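Side-chain contacts in endonuclease V isoform X2 (Ciona intestinalis, PDB 6OZI), which probably cleaves inosine-containing nucleic acid in a metal-ion-dependent manner, a eukaryotic relative of bacterial endonuclease V that has turned towards RNA: residues A[2-6]-A[7-11]; A[28-32]-A[33-37]; A[124-128]-A[129-133]; A[153-157]-A[158-162]; A[224-227]-A[228-231]. The protein carries 1 engineered substitution. All blocks are in the same frame, centred on the assembly; numbering follows the deposited sequence.

Overall arrangement
Four of the five local contacts in this RNase H-like protein sit where a loop enters a helix; interaction 2 is the exception, a single 3-10 turn before the first strand of the sheet. Interaction 3 is the innermost, about 9 Å between its centre and that of the chain, and meets the deoxyinosine of chain C. Interactions 1 and 5 touch chain D from opposite sides of the chain's centre, their centres about 32 Å apart. Interaction 4 joins interaction 3 through a salt bridge, Arg125 NH2 to Asp153 OD1 at 2.7 Å, and its nearest atom is about 4 Å from the nucleic acid. For interaction 2, the nearest atom is about 19 Å from the bound nucleic acid.

Interaction 1. Residues A[2-6]-A[7-11]; sequences NKITD and EQIAE. With nucleotides of chain D.
Lys3 folds back on Gln8 so sharply that its methylene CD, 3.3 Å from Gln8 OE1, lies as near to that oxygen as the ammonium does; the bond from Lys3 NZ to Gln8 OE1 is weak. The setting is the N-terminal cap of helix 6-19, with Thr5 in the N-cap position. The threonine hydroxyl stands between the backbone N and the carbonyl carbon (chi1 60°), which turns Thr5 OG1 towards the first helical turn, where it accepts from Gln8 N at 3.0 Å with an N-H...O angle of 156°. Gln8 CB packs against the same hydroxyl, while its CG lies over Lys3 O. With the bend at chi2, the amide end of Gln8 comes back to the lysine chain. Shortening Gln8 to an alanine is likely to leave the lysine ammonium without its weak carbonyl partner and set the Lys3 chain free to turn.

The helix proper starts with Ile9 N donating to Thr5 O at 2.9 Å and Ala10 N to Asp6 O at 3.0 Å. On the buried side, Ile9 touches Tyr85 and Ile4 touches Trp12. Ile4 also borders the DNA: its CG2 is wedged between Ile9 CD1, at 4.0 Å, and the sugar carbon C2' of DA20 of chain D, at 3.9 Å.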
# COMPACT_ATOMS: atom_id res chain seq x y z
N ASN A 2 15.07 24.02 7.81
CA ASN A 2 15.01 25.08 8.82
C ASN A 2 14.24 26.32 8.37
O ASN A 2 14.60 27.45 8.74
CB ASN A 2 16.43 25.46 9.24
CG ASN A 2 17.34 25.70 8.05
OD1 ASN A 2 18.21 24.88 7.74
ND2 ASN A 2 17.13 26.82 7.36
N LYS A 3 13.18 26.16 7.57
CA LYS A 3 12.41 27.31 7.10
C LYS A 3 11.36 27.75 8.10
O LYS A 3 11.07 28.95 8.20
CB LYS A 3 11.76 26.98 5.75
CG LYS A 3 10.44 27.70 5.49
CD LYS A 3 10.61 29.13 4.98
CE LYS A 3 10.62 29.18 3.46
NZ LYS A 3 10.35 30.56 2.95
N ILE A 4 10.77 26.82 8.86
CA ILE A 4 9.70 27.16 9.79
C ILE A 4 10.32 27.76 11.05
O ILE A 4 10.98 27.07 11.82
CB ILE A 4 8.84 25.93 10.13
CG1 ILE A 4 8.19 25.35 8.88
CG2 ILE A 4 7.77 26.29 11.14
CD1 ILE A 4 7.38 24.11 9.15
N THR A 5 10.16 29.07 11.22
CA THR A 5 10.57 29.81 12.40
C THR A 5 9.37 30.56 12.94
O THR A 5 8.31 30.61 12.31
CB THR A 5 11.70 30.80 12.08
OG1 THR A 5 11.24 31.73 11.10
CG2 THR A 5 12.92 30.06 11.54
N ASP A 6 9.52 31.15 14.13
CA ASP A 6 8.47 32.00 14.66
C ASP A 6 8.19 33.16 13.70
O ASP A 6 7.03 33.51 13.45
CB ASP A 6 8.85 32.51 16.04
CG ASP A 6 10.29 32.99 16.11
OD1 ASP A 6 10.91 33.18 15.03
OD2 ASP A 6 10.81 33.18 17.23
N GLU A 7 9.25 33.75 13.15
CA GLU A 7 9.09 34.87 12.24
C GLU A 7 8.42 34.43 10.94
O GLU A 7 7.58 35.14 10.39
CB GLU A 7 10.44 35.51 11.94
CG GLU A 7 11.26 35.86 13.17
CD GLU A 7 12.56 36.55 12.82
OE1 GLU A 7 12.88 36.63 11.61
OE2 GLU A 7 13.26 37.00 13.75
N GLN A 8 8.78 33.24 10.45
CA GLN A 8 8.16 32.74 9.23
C GLN A 8 6.67 32.48 9.44
O GLN A 8 5.86 32.75 8.56
CB GLN A 8 8.87 31.48 8.76
CG GLN A 8 8.37 30.98 7.41
CD GLN A 8 8.66 31.97 6.29
OE1 GLN A 8 9.82 32.17 5.91
NE2 GLN A 8 7.61 32.60 5.76
N ILE A 9 6.31 31.94 10.61
CA ILE A 9 4.89 31.75 10.94
C ILE A 9 4.18 33.09 10.97
O ILE A 9 3.05 33.22 10.48
CB ILE A 9 4.75 31.00 12.28
CG1 ILE A 9 5.35 29.60 12.21
CG2 ILE A 9 3.28 30.94 12.70
CD1 ILE A 9 4.52 28.60 11.46
N ALA A 10 4.82 34.11 11.55
CA ALA A 10 4.20 35.43 11.58
C ALA A 10 3.97 35.96 10.17
O ALA A 10 2.88 36.46 9.85
CB ALA A 10 5.08 36.39 12.38
N GLU A 11 4.98 35.85 9.30
CA GLU A 11 4.86 36.29 7.91
C GLU A 11 3.74 35.54 7.19
O GLU A 11 2.94 36.15 6.46
CB GLU A 11 6.19 36.10 7.19
CG GLU A 11 6.22 36.61 5.77
CD GLU A 11 7.54 36.30 5.08
OE1 GLU A 11 8.61 36.63 5.64
OE2 GLU A 11 7.49 35.70 3.98
P DA D 20 10.84 20.72 17.61
OP1 DA D 20 11.78 19.61 17.36
OP2 DA D 20 10.97 21.53 18.84
O5' DA D 20 10.86 21.74 16.37
C5' DA D 20 12.01 22.53 16.10
C4' DA D 20 11.80 23.34 14.84
O4' DA D 20 11.15 22.51 13.85
C3' DA D 20 10.88 24.55 15.01
O3' DA D 20 11.63 25.70 15.42
C2' DA D 20 10.33 24.73 13.59
C1' DA D 20 10.30 23.31 13.04
N9 DA D 20 8.96 22.72 13.02
C8 DA D 20 7.87 23.14 13.73
N7 DA D 20 6.78 22.43 13.50
C5 DA D 20 7.19 21.49 12.56
C6 DA D 20 6.51 20.44 11.91
N6 DA D 20 5.22 20.16 12.11
N1 DA D 20 7.22 19.69 11.03
C2 DA D 20 8.51 19.97 10.84
N3 DA D 20 9.26 20.93 11.39
C4 DA D 20 8.53 21.66 12.25
P DC D 21 11.24 26.50 16.76
OP1 DC D 21 11.99 27.77 16.74
OP2 DC D 21 11.36 25.56 17.90
O5' DC D 21 9.67 26.81 16.61
C5' DC D 21 9.19 27.67 15.59
C4' DC D 21 7.71 27.43 15.35
O4' DC D 21 7.48 26.01 15.25
C3' DC D 21 6.80 27.88 16.49
O3' DC D 21 6.41 29.22 16.28
C2' DC D 21 5.60 26.95 16.36
C1' DC D 21 6.21 25.67 15.79
N1 DC D 21 6.39 24.60 16.80
C2 DC D 21 5.30 23.79 17.13
O2 DC D 21 4.22 23.99 16.57
N3 DC D 21 5.46 22.81 18.05
C4 DC D 21 6.65 22.62 18.63
N4 DC D 21 6.76 21.64 19.52
C5 DC D 21 7.78 23.44 18.31
C6 DC D 21 7.60 24.41 17.40

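Interaction 2. Residues A[28-32]-A[33-37]; sequences GDFSL and SKVKY
Phe30 carries its ring anti to the backbone N (chi1 170°), and Val35 has CG1 in the same relation to its own N (chi1 -178°), which leaves CG2 as the methyl that reaches the ring, obliquely. The two meet at the ring's far end, Phe30 CZ to Val35 CG2 at 3.5 Å. Between them the chain makes a short 3-10 turn. Lys34 N donates to Ser31 O and Val35 N to Leu32 O, both at 3.1 Å, and each donor stands well above the plane of its carbonyl, as these tight i-to-i+3 bonds bring about. A water donates to Leu32 O and to Val35 O, bridging the exit of the turn. Lys36 NZ reaches back to Ser33 O at 2.9 Å, almost in line with the C=O bond. Lys34, extended beyond CG, runs the other way, and its NZ makes a weak bond to Asp29 O. A bond between the Ser31 and Ser33 hydroxyls rests on one of two Ser33 conformers and is doubtful.

Phe30, Leu32 and Val35 all pack on Ile216 of helix 210-219, Phe30 also forms a cation-pi contact with Arg139, and the chain then passes into strand 37-45.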
# COMPACT_ATOMS: atom_id res chain seq x y z
N GLY A 28 -20.65 33.09 -9.53
CA GLY A 28 -20.61 34.08 -10.60
C GLY A 28 -21.36 33.56 -11.80
O GLY A 28 -22.46 33.01 -11.68
N ASP A 29 -20.77 33.70 -12.99
CA ASP A 29 -21.36 33.13 -14.20
C ASP A 29 -20.92 31.69 -14.46
O ASP A 29 -21.14 31.18 -15.56
CB ASP A 29 -21.09 34.02 -15.42
CG ASP A 29 -19.65 34.48 -15.50
OD1 ASP A 29 -18.73 33.64 -15.31
OD2 ASP A 29 -19.44 35.69 -15.76
N PHE A 30 -20.27 31.05 -13.48
CA PHE A 30 -19.87 29.66 -13.59
C PHE A 30 -21.01 28.75 -13.14
O PHE A 30 -21.80 29.10 -12.26
CB PHE A 30 -18.62 29.40 -12.75
CG PHE A 30 -18.26 27.94 -12.62
CD1 PHE A 30 -17.62 27.26 -13.64
CD2 PHE A 30 -18.53 27.25 -11.44
CE1 PHE A 30 -17.28 25.92 -13.50
CE2 PHE A 30 -18.19 25.92 -11.30
CZ PHE A 30 -17.56 25.25 -12.33
N SER A 31 -21.09 27.58 -13.77
CA SER A 31 -22.08 26.58 -13.40
C SER A 31 -21.54 25.19 -13.73
O SER A 31 -20.54 25.03 -14.43
CB SER A 31 -23.41 26.83 -14.11
OG SER A 31 -23.26 26.78 -15.51
N LEU A 32 -22.22 24.17 -13.19
CA LEU A 32 -21.81 22.79 -13.43
C LEU A 32 -21.82 22.46 -14.91
O LEU A 32 -21.00 21.66 -15.38
CB LEU A 32 -22.73 21.84 -12.66
CG LEU A 32 -22.37 20.35 -12.70
CD1 LEU A 32 -21.07 20.10 -11.99
CD2 LEU A 32 -23.48 19.50 -12.10
N SER A 33 -22.74 23.05 -15.67
CA SER A 33 -22.86 22.76 -17.10
C SER A 33 -21.62 23.18 -17.87
O SER A 33 -21.38 22.67 -18.97
CB SER A 33 -24.10 23.44 -17.67
OG SER A 33 -24.12 24.82 -17.35
N LYS A 34 -20.82 24.10 -17.33
CA LYS A 34 -19.62 24.57 -18.00
C LYS A 34 -18.41 23.67 -17.77
O LYS A 34 -17.37 23.87 -18.41
CB LYS A 34 -19.30 25.99 -17.56
CG LYS A 34 -20.23 27.05 -18.15
CD LYS A 34 -19.75 28.44 -17.81
CE LYS A 34 -20.48 29.49 -18.62
NZ LYS A 34 -19.82 30.82 -18.47
N VAL A 35 -18.50 22.69 -16.87
CA VAL A 35 -17.35 21.84 -16.57
C VAL A 35 -17.19 20.81 -17.67
O VAL A 35 -18.02 19.90 -17.82
CB VAL A 35 -17.50 21.16 -15.20
CG1 VAL A 35 -16.26 20.33 -14.91
CG2 VAL A 35 -17.71 22.21 -14.12
N LYS A 36 -16.13 20.95 -18.47
CA LYS A 36 -15.74 19.95 -19.45
C LYS A 36 -14.50 19.17 -19.03
O LYS A 36 -14.33 18.02 -19.46
CB LYS A 36 -15.47 20.61 -20.81
CG LYS A 36 -16.53 21.62 -21.23
CD LYS A 36 -17.91 21.00 -21.35
CE LYS A 36 -18.96 22.06 -21.65
NZ LYS A 36 -20.33 21.55 -21.42
N TYR A 37 -13.63 19.77 -18.23
CA TYR A 37 -12.46 19.11 -17.69
C TYR A 37 -12.28 19.52 -16.23
O TYR A 37 -12.59 20.65 -15.85
CB TYR A 37 -11.18 19.46 -18.46
CG TYR A 37 -11.23 19.10 -19.93
CD1 TYR A 37 -11.01 17.79 -20.35
CD2 TYR A 37 -11.49 20.06 -20.89
CE1 TYR A 37 -11.05 17.46 -21.70
CE2 TYR A 37 -11.54 19.74 -22.24
CZ TYR A 37 -11.31 18.45 -22.63
OH TYR A 37 -11.35 18.14 -23.97
O HOH W 1 -20.46 19.82 -17.09

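Interaction 3. Residues A[124-128]-A[129-133]; sequences RRCGA and ASHLG. With nucleotides of chain C.
Gly127 O receives His131 N at 2.8 Å, with an N-H...O angle of 172°, and this opens helix 128-136 with Gly127 as N-cap residue. One step on, Ala128 O takes Leu132 N at 2.9 Å. Ala129 O serves two donors, Gly133 N of the next turn and the hydroxyl of Thr140.

Several buried polar atoms have partners. Ser130 OG bonds to Gly205 O. A water donates to Cys126 O at 2.6 Å and also bonds His131 ND1 at 3.0 Å, so the imidazole is tied to the loop before its own helix. Arg125 turns away from the helix and is held by salt bridges to Asp153 and Glu184.

Leu132 covers a carbonyl that is already bonded: with CG beside the backbone N (chi1 -84°), its CD1 comes 3.3 Å from Ala128 O, while the side chain also touches Phe94 and Leu115. With a smaller residue such as alanine at Leu132, Ala128 O would probably lose the methyl cover that CD1 gives it, and a gap would probably open against Phe94 and Leu115.

The deoxyinosine of chain C lies at the start of this helix. Its N1 is 2.8 Å from Ala128 N and 3.4 Å from Gly127 CA, and a CB on Gly127 would crowd it. A helix N-terminus with glycine at the N-cap, set beside N1 of the base, is consistent with part of the inosine-binding pocket of endonuclease V.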
# COMPACT_ATOMS: atom_id res chain seq x y z
N ARG A 124 -7.79 30.80 9.40
CA ARG A 124 -7.88 32.15 8.87
C ARG A 124 -8.61 32.19 7.53
O ARG A 124 -8.43 33.14 6.76
CB ARG A 124 -6.49 32.79 8.77
CG ARG A 124 -5.90 33.23 10.13
CD ARG A 124 -4.40 33.52 10.04
NE ARG A 124 -3.62 32.34 9.66
CZ ARG A 124 -3.15 31.43 10.51
NH1 ARG A 124 -3.37 31.54 11.81
NH2 ARG A 124 -2.46 30.40 10.04
N ARG A 125 -9.43 31.18 7.24
CA ARG A 125 -10.28 31.14 6.05
C ARG A 125 -9.48 31.26 4.76
O ARG A 125 -9.92 31.87 3.79
CB ARG A 125 -11.36 32.22 6.12
CG ARG A 125 -12.23 32.16 7.37
CD ARG A 125 -12.93 30.80 7.51
NE ARG A 125 -13.95 30.86 8.55
CZ ARG A 125 -13.74 30.51 9.82
NH1 ARG A 125 -12.55 30.07 10.22
NH2 ARG A 125 -14.73 30.62 10.70
N CYS A 126 -8.31 30.63 4.73
CA CYS A 126 -7.39 30.73 3.61
C CYS A 126 -6.56 29.45 3.50
O CYS A 126 -5.33 29.48 3.56
CB CYS A 126 -6.51 31.97 3.77
SG CYS A 126 -5.43 32.35 2.36
N GLY A 127 -7.23 28.31 3.36
CA GLY A 127 -6.53 27.06 3.17
C GLY A 127 -5.88 27.00 1.79
O GLY A 127 -6.13 27.83 0.92
N ALA A 128 -5.06 25.96 1.59
CA ALA A 128 -4.22 25.87 0.40
C ALA A 128 -5.05 25.89 -0.89
O ALA A 128 -4.64 26.51 -1.87
CB ALA A 128 -3.34 24.62 0.45
N ALA A 129 -6.21 25.23 -0.89
CA ALA A 129 -7.03 25.20 -2.10
C ALA A 129 -7.45 26.62 -2.50
O ALA A 129 -7.36 27.01 -3.68
CB ALA A 129 -8.25 24.31 -1.90
N SER A 130 -7.90 27.40 -1.52
CA SER A 130 -8.26 28.79 -1.78
C SER A 130 -7.05 29.62 -2.14
O SER A 130 -7.08 30.39 -3.11
CB SER A 130 -8.95 29.38 -0.55
OG SER A 130 -10.07 28.61 -0.17
N HIS A 131 -5.96 29.48 -1.38
CA HIS A 131 -4.74 30.23 -1.61
C HIS A 131 -4.23 30.06 -3.04
O HIS A 131 -4.02 31.04 -3.77
CB HIS A 131 -3.70 29.76 -0.59
CG HIS A 131 -2.47 30.61 -0.51
ND1 HIS A 131 -1.92 31.00 0.69
CD2 HIS A 131 -1.65 31.10 -1.47
CE1 HIS A 131 -0.83 31.72 0.47
NE2 HIS A 131 -0.65 31.80 -0.84
N LEU A 132 -4.04 28.81 -3.46
CA LEU A 132 -3.58 28.53 -4.81
C LEU A 132 -4.58 29.04 -5.85
O LEU A 132 -4.18 29.60 -6.88
CB LEU A 132 -3.33 27.03 -4.98
CG LEU A 132 -1.99 26.44 -4.52
CD1 LEU A 132 -1.62 26.83 -3.08
CD2 LEU A 132 -1.97 24.92 -4.69
N GLY A 133 -5.88 28.90 -5.56
CA GLY A 133 -6.88 29.42 -6.48
C GLY A 133 -6.73 30.92 -6.72
O GLY A 133 -6.73 31.39 -7.86
P DI C 5 -3.98 17.67 9.99
OP1 DI C 5 -4.40 16.30 10.47
OP2 DI C 5 -2.49 17.77 9.82
O5' DI C 5 -4.80 18.09 8.63
C5' DI C 5 -6.09 17.59 8.39
C4' DI C 5 -6.47 17.81 6.93
O4' DI C 5 -6.50 19.41 6.67
C3' DI C 5 -5.58 17.29 6.11
O3' DI C 5 -6.23 16.69 4.90
C2' DI C 5 -4.68 18.46 5.64
C1' DI C 5 -5.60 19.69 5.75
N9 DI C 5 -4.78 20.84 6.15
C8 DI C 5 -3.95 21.17 7.15
N7 DI C 5 -3.50 22.42 6.89
C5 DI C 5 -4.05 22.84 5.76
C6 DI C 5 -3.92 24.15 4.99
O6 DI C 5 -3.22 25.02 5.37
N1 DI C 5 -4.64 24.32 3.77
C2 DI C 5 -5.48 23.27 3.28
N3 DI C 5 -5.60 22.02 4.02
C4 DI C 5 -4.85 21.85 5.29
O HOH W 2 -2.73 29.50 3.10

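Interaction 4. Residues A[153-157]-A[158-162]; sequences DGVKK and TEVIS
Lys156 and Glu159 cross at about a right angle, so the lysine chain passes over the carboxylate without ending on it. Lys156 CB is the first to touch, 3.7 Å from Glu159 OE1. Lys156 CG then moves alongside Thr158, 3.8 Å from its OG1, and CD lies 4.1 Å from Glu159 CD. CE returns to the threonine, 3.5 Å from Thr158 OG1. A turn at the last torsion (chi4 50°) keeps NZ near the hydroxyl but away from the acid: Lys156 NZ and Glu159 OE2 are 6.1 Å apart, too far for a salt bridge, so any attraction between the charges is probably modest.

Lys156 is the N-cap residue of helix 157-169, which follows a G1 beta bulge at Gly154 and Val155. Its carbonyl starts the helix, Val160 N donating to Lys156 O at 3.0 Å, and Ile161 N donates to Lys157 O at 2.9 Å. A first-turn N-H, that of Lys157, donates to Glu149 OE2.

A water knits the bulge to the helix: it accepts from Lys156 N and donates to Gly154 O and to Glu159 OE1. The water thus links OE1 to the loop. Elsewhere Val155 CG1 lies 4.3 Å from Val160 CG2, and Val160 also rests on Leu147.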
# COMPACT_ATOMS: atom_id res chain seq x y z
N ASP A 153 -12.84 27.96 16.31
CA ASP A 153 -14.15 27.98 15.66
C ASP A 153 -15.10 26.95 16.25
O ASP A 153 -16.21 26.78 15.73
CB ASP A 153 -14.00 27.72 14.16
CG ASP A 153 -13.54 28.95 13.40
OD1 ASP A 153 -14.32 29.93 13.32
OD2 ASP A 153 -12.41 28.93 12.87
N GLY A 154 -14.71 26.26 17.32
CA GLY A 154 -15.58 25.27 17.91
C GLY A 154 -15.73 24.02 17.07
O GLY A 154 -16.76 23.35 17.16
N VAL A 155 -14.74 23.70 16.24
CA VAL A 155 -14.78 22.54 15.36
C VAL A 155 -13.91 21.45 15.98
O VAL A 155 -12.68 21.55 15.99
CB VAL A 155 -14.30 22.88 13.94
CG1 VAL A 155 -14.25 21.61 13.08
CG2 VAL A 155 -15.22 23.92 13.31
N LYS A 156 -14.56 20.39 16.47
CA LYS A 156 -13.90 19.29 17.16
C LYS A 156 -14.20 17.98 16.44
O LYS A 156 -15.35 17.71 16.08
CB LYS A 156 -14.35 19.22 18.62
CG LYS A 156 -13.62 18.18 19.45
CD LYS A 156 -13.78 18.46 20.94
CE LYS A 156 -13.40 17.24 21.77
NZ LYS A 156 -12.08 16.66 21.39
N LYS A 157 -13.16 17.17 16.27
CA LYS A 157 -13.24 15.98 15.43
C LYS A 157 -14.26 14.98 15.98
O LYS A 157 -15.14 14.51 15.25
CB LYS A 157 -11.84 15.37 15.32
CG LYS A 157 -11.61 14.33 14.25
CD LYS A 157 -10.11 14.31 13.97
CE LYS A 157 -9.70 13.15 13.10
NZ LYS A 157 -8.23 13.21 12.82
N THR A 158 -14.16 14.64 17.27
CA THR A 158 -15.09 13.65 17.83
C THR A 158 -16.54 14.11 17.68
O THR A 158 -17.43 13.29 17.37
CB THR A 158 -14.76 13.38 19.30
OG1 THR A 158 -14.86 14.59 20.06
CG2 THR A 158 -13.36 12.80 19.44
N GLU A 159 -16.81 15.40 17.88
CA GLU A 159 -18.18 15.90 17.80
C GLU A 159 -18.70 15.86 16.36
O GLU A 159 -19.85 15.46 16.12
CB GLU A 159 -18.27 17.31 18.38
CG GLU A 159 -17.72 17.37 19.80
CD GLU A 159 -17.81 18.76 20.43
OE1 GLU A 159 -17.88 19.76 19.68
OE2 GLU A 159 -17.80 18.83 21.68
N VAL A 160 -17.87 16.25 15.40
CA VAL A 160 -18.28 16.23 14.00
C VAL A 160 -18.56 14.80 13.56
O VAL A 160 -19.56 14.51 12.88
CB VAL A 160 -17.22 16.88 13.10
CG1 VAL A 160 -17.52 16.62 11.63
CG2 VAL A 160 -17.12 18.38 13.38
N ILE A 161 -17.67 13.88 13.92
CA ILE A 161 -17.84 12.49 13.53
C ILE A 161 -19.10 11.90 14.15
O ILE A 161 -19.87 11.19 13.48
CB ILE A 161 -16.59 11.67 13.88
CG1 ILE A 161 -15.40 12.15 13.05
CG2 ILE A 161 -16.83 10.19 13.65
CD1 ILE A 161 -15.72 12.24 11.57
N SER A 162 -19.34 12.17 15.44
CA SER A 162 -20.54 11.60 16.06
C SER A 162 -21.81 12.19 15.44
O SER A 162 -22.78 11.47 15.21
CB SER A 162 -20.52 11.81 17.57
OG SER A 162 -20.76 13.16 17.91
O HOH W 3 -17.08 20.72 17.31

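Interaction 5. Residues A[224-227]-A[228-231]; sequences RIPE and PIKM. With nucleotides of chain D.
Pro226 O and Glu227 O receive Lys230 N and Met231 N, each at 2.9 Å, so helix 227-243 starts straight after the N-cap residue Pro226. Pro228 has no N-H, which costs nothing in a first turn, where no carbonyl of a preceding helical turn is available to accept.

Glu227 and Lys230 lie side by side and point the same way. The acid bends at chi2 (-60°) and the lysine at chi3 (-62°), and these two turns bring Lys230 NZ 3.0 Å from Glu227 OE2 in a salt bridge that uses the syn lone pair. The same ammonium donates to OP2 of DC11 of chain D at 3.0 Å and to the hydroxyl of Thr223, so three acceptors grip it. Glu227 thereby acts as a second-shell residue, steadying the lysine that holds the phosphate, while its other oxygen, OE1, lies 3.7 Å from Met231 CE.

A second phosphate is met by the backbone: Arg224 N donates to OP1 of DA12 of chain D at 2.9 Å. The Arg224 guanidinium turns elsewhere, to the carbonyls of Lys145, Lys198 and Pro199. On the apolar side Ile225 and Ile229 meet at about a right angle, Ile225 CG2 to Ile229 CG2 at 3.5 Å.

Pro226, Pro228 and Ile229 settle on Leu114 of strand 112-116, and Pro226 also touches Ile200 of strand 200-206, seating the helix start against the central sheet.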
# COMPACT_ATOMS: atom_id res chain seq x y z
N ARG A 224 -13.91 6.42 -2.92
CA ARG A 224 -13.92 7.48 -1.90
C ARG A 224 -13.11 8.69 -2.35
O ARG A 224 -13.55 9.84 -2.19
CB ARG A 224 -13.38 6.94 -0.57
CG ARG A 224 -13.43 7.97 0.56
CD ARG A 224 -12.82 7.41 1.85
NE ARG A 224 -12.77 8.40 2.92
CZ ARG A 224 -11.66 8.99 3.37
NH1 ARG A 224 -10.49 8.68 2.85
NH2 ARG A 224 -11.72 9.88 4.35
N ILE A 225 -11.92 8.46 -2.89
CA ILE A 225 -11.04 9.54 -3.34
C ILE A 225 -11.44 9.92 -4.76
O ILE A 225 -11.26 9.10 -5.68
CB ILE A 225 -9.57 9.14 -3.27
CG1 ILE A 225 -9.23 8.54 -1.90
CG2 ILE A 225 -8.69 10.32 -3.58
CD1 ILE A 225 -9.54 9.45 -0.74
N PRO A 226 -11.94 11.13 -5.00
CA PRO A 226 -12.34 11.51 -6.36
C PRO A 226 -11.22 11.32 -7.37
O PRO A 226 -10.03 11.49 -7.06
CB PRO A 226 -12.72 12.99 -6.21
CG PRO A 226 -13.13 13.12 -4.78
CD PRO A 226 -12.22 12.19 -4.02
N GLU A 227 -11.61 10.99 -8.60
CA GLU A 227 -10.66 10.56 -9.63
C GLU A 227 -9.50 11.52 -9.87
O GLU A 227 -8.35 11.04 -9.96
CB GLU A 227 -11.43 10.29 -10.93
CG GLU A 227 -12.36 9.08 -10.85
CD GLU A 227 -11.61 7.79 -10.54
OE1 GLU A 227 -10.86 7.30 -11.42
OE2 GLU A 227 -11.76 7.26 -9.43
N PRO A 228 -9.68 12.84 -10.02
CA PRO A 228 -8.51 13.69 -10.29
C PRO A 228 -7.49 13.68 -9.16
O PRO A 228 -6.27 13.64 -9.39
CB PRO A 228 -9.12 15.09 -10.49
CG PRO A 228 -10.57 14.84 -10.80
CD PRO A 228 -10.93 13.62 -10.01
N ILE A 229 -7.98 13.70 -7.91
CA ILE A 229 -7.09 13.58 -6.76
C ILE A 229 -6.38 12.24 -6.78
O ILE A 229 -5.15 12.16 -6.61
CB ILE A 229 -7.89 13.78 -5.47
CG1 ILE A 229 -8.42 15.21 -5.40
CG2 ILE A 229 -7.06 13.39 -4.26
CD1 ILE A 229 -9.40 15.42 -4.32
N LYS A 230 -7.14 11.17 -7.01
CA LYS A 230 -6.57 9.83 -7.06
C LYS A 230 -5.43 9.77 -8.06
O LYS A 230 -4.35 9.23 -7.77
CB LYS A 230 -7.67 8.82 -7.41
CG LYS A 230 -7.16 7.41 -7.65
CD LYS A 230 -8.25 6.47 -8.14
CE LYS A 230 -9.37 6.33 -7.12
NZ LYS A 230 -10.41 5.35 -7.56
N MET A 231 -5.64 10.35 -9.25
CA MET A 231 -4.64 10.22 -10.30
C MET A 231 -3.40 11.06 -10.00
O MET A 231 -2.27 10.58 -10.12
CB MET A 231 -5.27 10.56 -11.64
CG MET A 231 -6.39 9.60 -11.98
SD MET A 231 -5.76 7.92 -11.96
CE MET A 231 -7.24 6.96 -12.30
P DA D 12 -12.56 3.17 -1.59
OP1 DA D 12 -13.91 3.70 -1.90
OP2 DA D 12 -11.39 4.08 -1.57
O5' DA D 12 -12.61 2.39 -0.20
C5' DA D 12 -13.76 1.65 0.16
C4' DA D 12 -13.53 0.90 1.45
O4' DA D 12 -12.52 -0.10 1.23
C3' DA D 12 -13.02 1.76 2.60
O3' DA D 12 -14.12 2.24 3.36
C2' DA D 12 -12.18 0.77 3.40
C1' DA D 12 -11.62 -0.14 2.32
N9 DA D 12 -10.30 0.26 1.87
C8 DA D 12 -9.99 1.20 0.93
N7 DA D 12 -8.70 1.34 0.73
C5 DA D 12 -8.13 0.44 1.60
C6 DA D 12 -6.79 0.10 1.88
N6 DA D 12 -5.75 0.66 1.27
N1 DA D 12 -6.57 -0.85 2.80
C2 DA D 12 -7.63 -1.41 3.41
N3 DA D 12 -8.92 -1.18 3.24
C4 DA D 12 -9.10 -0.24 2.31
P DC D 11 -9.48 1.83 -7.43
OP1 DC D 11 -10.28 1.65 -8.66
OP2 DC D 11 -8.59 3.01 -7.26
O5' DC D 11 -10.51 1.85 -6.23
C5' DC D 11 -10.03 1.85 -4.92
C4' DC D 11 -10.81 0.87 -4.08
O4' DC D 11 -10.04 -0.34 -3.95
C3' DC D 11 -11.07 1.34 -2.68
O3' DC D 11 -12.30 2.02 -2.67
C2' DC D 11 -11.15 0.04 -1.88
C1' DC D 11 -10.26 -0.91 -2.67
N1 DC D 11 -8.93 -1.19 -2.05
C2 DC D 11 -8.84 -2.10 -1.01
O2 DC D 11 -9.88 -2.63 -0.60
N3 DC D 11 -7.63 -2.38 -0.47
C4 DC D 11 -6.54 -1.79 -0.95
N4 DC D 11 -5.36 -2.10 -0.39
C5 DC D 11 -6.61 -0.85 -2.03
C6 DC D 11 -7.81 -0.59 -2.55